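Local coordinates for xylulose kinase (Escherichia coli, PDB 2NLX), which phosphorylates D-xylulose with ATP to give D-xylulose 5-phosphate, and does the same to 1-deoxy-D-xylulose with lower efficiency, at residues G237-G242 against C278-Q283; V290-A295 against F329-S334. One frame throughout, in Å; residues are numbered along the deposited sequence.

Contact 1: G237-G242 against C278-Q283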
# COMPACT_ATOMS: atom_id res chain seq x y z
N GLY A 237 35.02 -12.54 0.10
CA GLY A 237 34.59 -11.55 -0.88
C GLY A 237 35.32 -10.24 -0.66
O GLY A 237 35.76 -9.60 -1.62
N ALA A 238 35.47 -9.83 0.59
CA ALA A 238 36.18 -8.60 0.89
C ALA A 238 37.65 -8.65 0.45
O ALA A 238 38.19 -7.67 -0.06
CB ALA A 238 36.08 -8.30 2.39
N VAL A 239 38.30 -9.79 0.66
CA VAL A 239 39.71 -9.91 0.25
C VAL A 239 39.80 -9.73 -1.26
O VAL A 239 40.71 -9.06 -1.75
CB VAL A 239 40.31 -11.28 0.64
CG1 VAL A 239 41.70 -11.44 0.03
CG2 VAL A 239 40.39 -11.40 2.15
N GLY A 240 38.86 -10.32 -1.98
CA GLY A 240 38.85 -10.21 -3.43
C GLY A 240 38.81 -8.77 -3.90
O GLY A 240 39.55 -8.37 -4.82
N VAL A 241 37.96 -7.98 -3.26
CA VAL A 241 37.79 -6.57 -3.59
C VAL A 241 38.95 -5.73 -3.08
O VAL A 241 39.15 -4.60 -3.52
CB VAL A 241 36.44 -6.04 -3.03
CG1 VAL A 241 36.34 -4.52 -3.17
CG2 VAL A 241 35.29 -6.69 -3.78
N GLY A 242 39.73 -6.31 -2.17
CA GLY A 242 40.89 -5.60 -1.64
C GLY A 242 40.68 -5.00 -0.27
O GLY A 242 41.50 -4.20 0.18
N CYS A 278 36.50 -12.16 12.97
CA CYS A 278 37.87 -12.15 12.51
C CYS A 278 37.86 -12.03 10.99
O CYS A 278 37.02 -12.62 10.33
CB CYS A 278 38.57 -13.44 12.94
SG CYS A 278 38.99 -13.56 14.68
N HIS A 279 38.78 -11.25 10.44
CA HIS A 279 38.98 -11.23 9.00
C HIS A 279 39.60 -12.53 8.50
O HIS A 279 40.00 -13.37 9.29
CB HIS A 279 39.84 -10.04 8.59
CG HIS A 279 39.61 -9.57 7.19
ND1 HIS A 279 38.75 -10.19 6.32
CD2 HIS A 279 40.16 -8.54 6.51
CE1 HIS A 279 38.77 -9.56 5.17
NE2 HIS A 279 39.61 -8.56 5.25
N ALA A 280 39.65 -12.69 7.19
CA ALA A 280 40.29 -13.84 6.60
C ALA A 280 41.75 -13.55 6.34
O ALA A 280 42.39 -14.15 5.50
CB ALA A 280 39.60 -14.23 5.33
N LEU A 281 42.27 -12.59 7.09
CA LEU A 281 43.64 -12.20 6.99
C LEU A 281 44.26 -12.19 8.37
O LEU A 281 43.56 -12.04 9.35
CB LEU A 281 43.74 -10.83 6.33
CG LEU A 281 43.41 -10.79 4.84
CD1 LEU A 281 43.38 -9.39 4.34
CD2 LEU A 281 44.37 -11.62 4.02
N PRO A 282 45.56 -12.37 8.43
CA PRO A 282 46.30 -12.29 9.68
C PRO A 282 46.20 -10.93 10.34
O PRO A 282 46.49 -9.92 9.73
CB PRO A 282 47.73 -12.55 9.25
CG PRO A 282 47.62 -13.32 8.10
CD PRO A 282 46.41 -12.89 7.36
N GLN A 283 45.81 -10.94 11.61
CA GLN A 283 45.83 -9.77 12.47
C GLN A 283 44.81 -8.75 12.04
O GLN A 283 44.96 -7.58 12.30
CB GLN A 283 47.22 -9.15 12.56
CG GLN A 283 48.21 -9.94 13.37
CD GLN A 283 47.74 -10.24 14.77
OE1 GLN A 283 47.66 -9.36 15.61
NE2 GLN A 283 47.45 -11.50 15.04

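Contact 2: V290-A295 against F329-S334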
# COMPACT_ATOMS: atom_id res chain seq x y z
N VAL A 290 24.08 -6.70 7.57
CA VAL A 290 23.25 -7.06 6.46
C VAL A 290 22.40 -5.88 6.03
O VAL A 290 21.90 -5.15 6.85
CB VAL A 290 22.35 -8.24 6.82
CG1 VAL A 290 21.76 -8.83 5.60
CG2 VAL A 290 23.12 -9.26 7.54
N MET A 291 22.25 -5.72 4.73
CA MET A 291 21.53 -4.58 4.19
C MET A 291 20.53 -5.01 3.15
O MET A 291 20.45 -6.18 2.81
CB MET A 291 22.49 -3.56 3.61
CG MET A 291 23.60 -3.17 4.55
SD MET A 291 23.19 -1.78 5.59
CE MET A 291 24.25 -0.58 4.85
N LEU A 292 19.74 -4.06 2.68
CA LEU A 292 18.87 -4.31 1.55
C LEU A 292 19.66 -4.60 0.31
O LEU A 292 20.79 -4.17 0.16
CB LEU A 292 17.97 -3.11 1.28
CG LEU A 292 17.06 -2.59 2.39
CD1 LEU A 292 16.65 -1.17 2.07
CD2 LEU A 292 15.84 -3.45 2.57
N SER A 293 19.05 -5.34 -0.60
CA SER A 293 19.48 -5.30 -1.98
C SER A 293 18.60 -4.39 -2.79
O SER A 293 17.66 -4.85 -3.41
CB SER A 293 19.42 -6.70 -2.55
OG SER A 293 19.29 -7.63 -1.50
N ALA A 294 18.93 -3.11 -2.81
CA ALA A 294 19.14 -2.43 -4.07
C ALA A 294 19.67 -3.20 -5.25
O ALA A 294 20.77 -3.71 -5.20
CB ALA A 294 20.35 -1.56 -3.99
N ALA A 295 18.90 -3.30 -6.31
CA ALA A 295 19.05 -4.34 -7.32
C ALA A 295 18.29 -5.60 -7.09
O ALA A 295 18.47 -6.58 -7.78
CB ALA A 295 20.24 -5.18 -7.00
N PHE A 329 8.47 5.57 1.08
CA PHE A 329 8.57 4.14 0.88
C PHE A 329 9.45 3.58 2.01
O PHE A 329 10.67 3.77 2.02
CB PHE A 329 9.19 3.83 -0.48
CG PHE A 329 9.53 2.38 -0.66
CD1 PHE A 329 8.54 1.41 -0.60
CD2 PHE A 329 10.84 1.98 -0.89
CE1 PHE A 329 8.85 0.06 -0.75
CE2 PHE A 329 11.16 0.63 -1.04
CZ PHE A 329 10.16 -0.33 -0.98
N LEU A 330 8.83 2.90 2.96
CA LEU A 330 9.58 2.34 4.07
C LEU A 330 9.96 0.88 3.78
O LEU A 330 9.09 0.01 3.77
CB LEU A 330 8.75 2.44 5.35
CG LEU A 330 8.12 3.80 5.68
CD1 LEU A 330 7.39 3.73 7.01
CD2 LEU A 330 9.19 4.87 5.75
N PRO A 331 11.26 0.61 3.53
CA PRO A 331 11.76 -0.75 3.25
C PRO A 331 12.19 -1.48 4.52
O PRO A 331 13.17 -1.11 5.17
CB PRO A 331 12.92 -0.49 2.30
CG PRO A 331 13.51 0.75 2.86
CD PRO A 331 12.29 1.61 3.19
N TYR A 332 11.44 -2.50 4.89
CA TYR A 332 11.76 -3.26 6.08
C TYR A 332 12.52 -4.54 5.76
O TYR A 332 12.02 -5.43 5.06
CB TYR A 332 10.48 -3.58 6.85
CG TYR A 332 9.90 -2.38 7.58
CD1 TYR A 332 8.90 -1.59 7.00
CD2 TYR A 332 10.38 -2.03 8.84
CE1 TYR A 332 8.40 -0.46 7.67
CE2 TYR A 332 9.89 -0.92 9.51
CZ TYR A 332 8.90 -0.14 8.93
OH TYR A 332 8.46 0.96 9.61
N LEU A 333 13.74 -4.63 6.29
CA LEU A 333 14.58 -5.79 6.06
C LEU A 333 14.32 -6.92 7.07
O LEU A 333 14.31 -6.69 8.29
CB LEU A 333 16.05 -5.39 6.12
CG LEU A 333 17.04 -6.53 5.88
CD1 LEU A 333 16.81 -7.13 4.49
CD2 LEU A 333 18.46 -6.02 6.03
N SER A 334 14.12 -8.12 6.55
CA SER A 334 13.88 -9.30 7.38
C SER A 334 15.20 -10.01 7.68
O SER A 334 16.09 -10.09 6.82
CB SER A 334 12.94 -10.27 6.66
OG SER A 334 12.78 -11.45 7.41

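Contact 1: G237-G242 against C278-Q283
NE2 of His-279, the imidazole that touches Ala-238 and Val-239, donates a hydrogen bond to the carbonyl O of Met-243, just beyond the end of helix 233-241. That bond ties a hairpin loop of the C-terminal FGGY domain to the chain just past a helix of the N-terminal family region. CG of His-279 stands anti to the backbone N (chi1 -153°), which carries the ring out to the helix. Its CE1 then meets two successive helix residues obliquely, with Val-239 CG2 at 3.9 Å and Ala-238 CB at 4.1 Å. The methyl of Ala-238 suits this place because it is small, and Phe-260 adjoins both it and the imidazole. Val-239 has its CG2 branch anti to the carbonyl carbon, and this one methyl does all the touching: besides the imidazole it reaches Leu-281 CG at 4.1 Å and Ala-280 CB at 4.3 Å. Leu-281 in turn lies over one face of the histidine ring, displaced toward its rim. The short side chain of Ala-280 lets the loop come close to the helix, and it also meets Ala-235 one turn earlier. The helix closes in a Schellman motif: the N of Gly-242 lies 2.9 Å from Val-239 O and makes a weak bond of the same length to Ala-238 O. The positive phi of Gly-242 (102°) calls for glycine, since a CB there would press on the preceding carbonyl. Asp-233, the inferred proton acceptor, stands on the same helix, and its side chain is about 10 Å from that of Ala-238. With no hydrogen bond between the two segments themselves, shape and exclusion of water hold helix and loop together, while the bond from NE2 to Met-243 probably holds the rotation of the imidazole.

Contact 2: V290-A295 against F329-S334
Leu-292 and Leu-333 meet where the end of strand 285-291 faces the two-stranded antiparallel sheet of 328-333 and 345-350, in the C-terminal domain of this FGGY kinase. No hydrogen bond crosses between the segments; apolar side chains do the joining, one of them against backbone. Leu-292 forks over Pro-331: its CD1 lies 3.8 Å from Pro-331 CG, and the two side chains cross at about a right angle. The other branch, CD2, reaches Leu-333 CB at 4.1 Å as the two leucines run past each other in opposite directions. The compact proline ring offers a rigid apolar surface, and lacking an N-H it probably costs little between Leu-330 and Tyr-332, whose backbones bond to Val-348 and Lys-346. An alanine in place of Leu-292 would lose both branches and is likely to open a gap beside Pro-331, leaving the Leu-333 side chain freer to shift. Further out, Ala-372 of helix 358-381 touches both Leu-292 and Pro-331, and Phe-472 of helix 459-479 also packs on the proline. Met-291 points its CB away from the contact, and its side chain touches Leu-251 and Met-377, while its backbone bonds to Gly-257. With CG of Leu-333 anti to the backbone N (chi1 -179°), its CD2 branch reaches across to the other backbone, 3.6 Å from Val-290 O and 3.7 Å from Met-291 C.

In the fold
Contact 1 closes before contact 2 opens along the chain, and strand 285-291 connects them: the loop of contact 1 leads into it, and 290-295 takes in its last residues and runs on beyond. Their centres lie 25 Å apart on opposite sides of the chain's centre, their nearest atoms about 13 Å apart. Contact 1 sets helix 233-241, which follows strand 226-232 of the six-stranded N-terminal sheet, against the edge hairpin of the seven-stranded C-terminal sheet. Contact 2 stays within the C-terminal domain, joining that sheet to the small sheet of 328-333. One strand links the interface between domains, where the catalytic cleft of FGGY kinases lies, with the small C-terminal sheet and the helices packed on it.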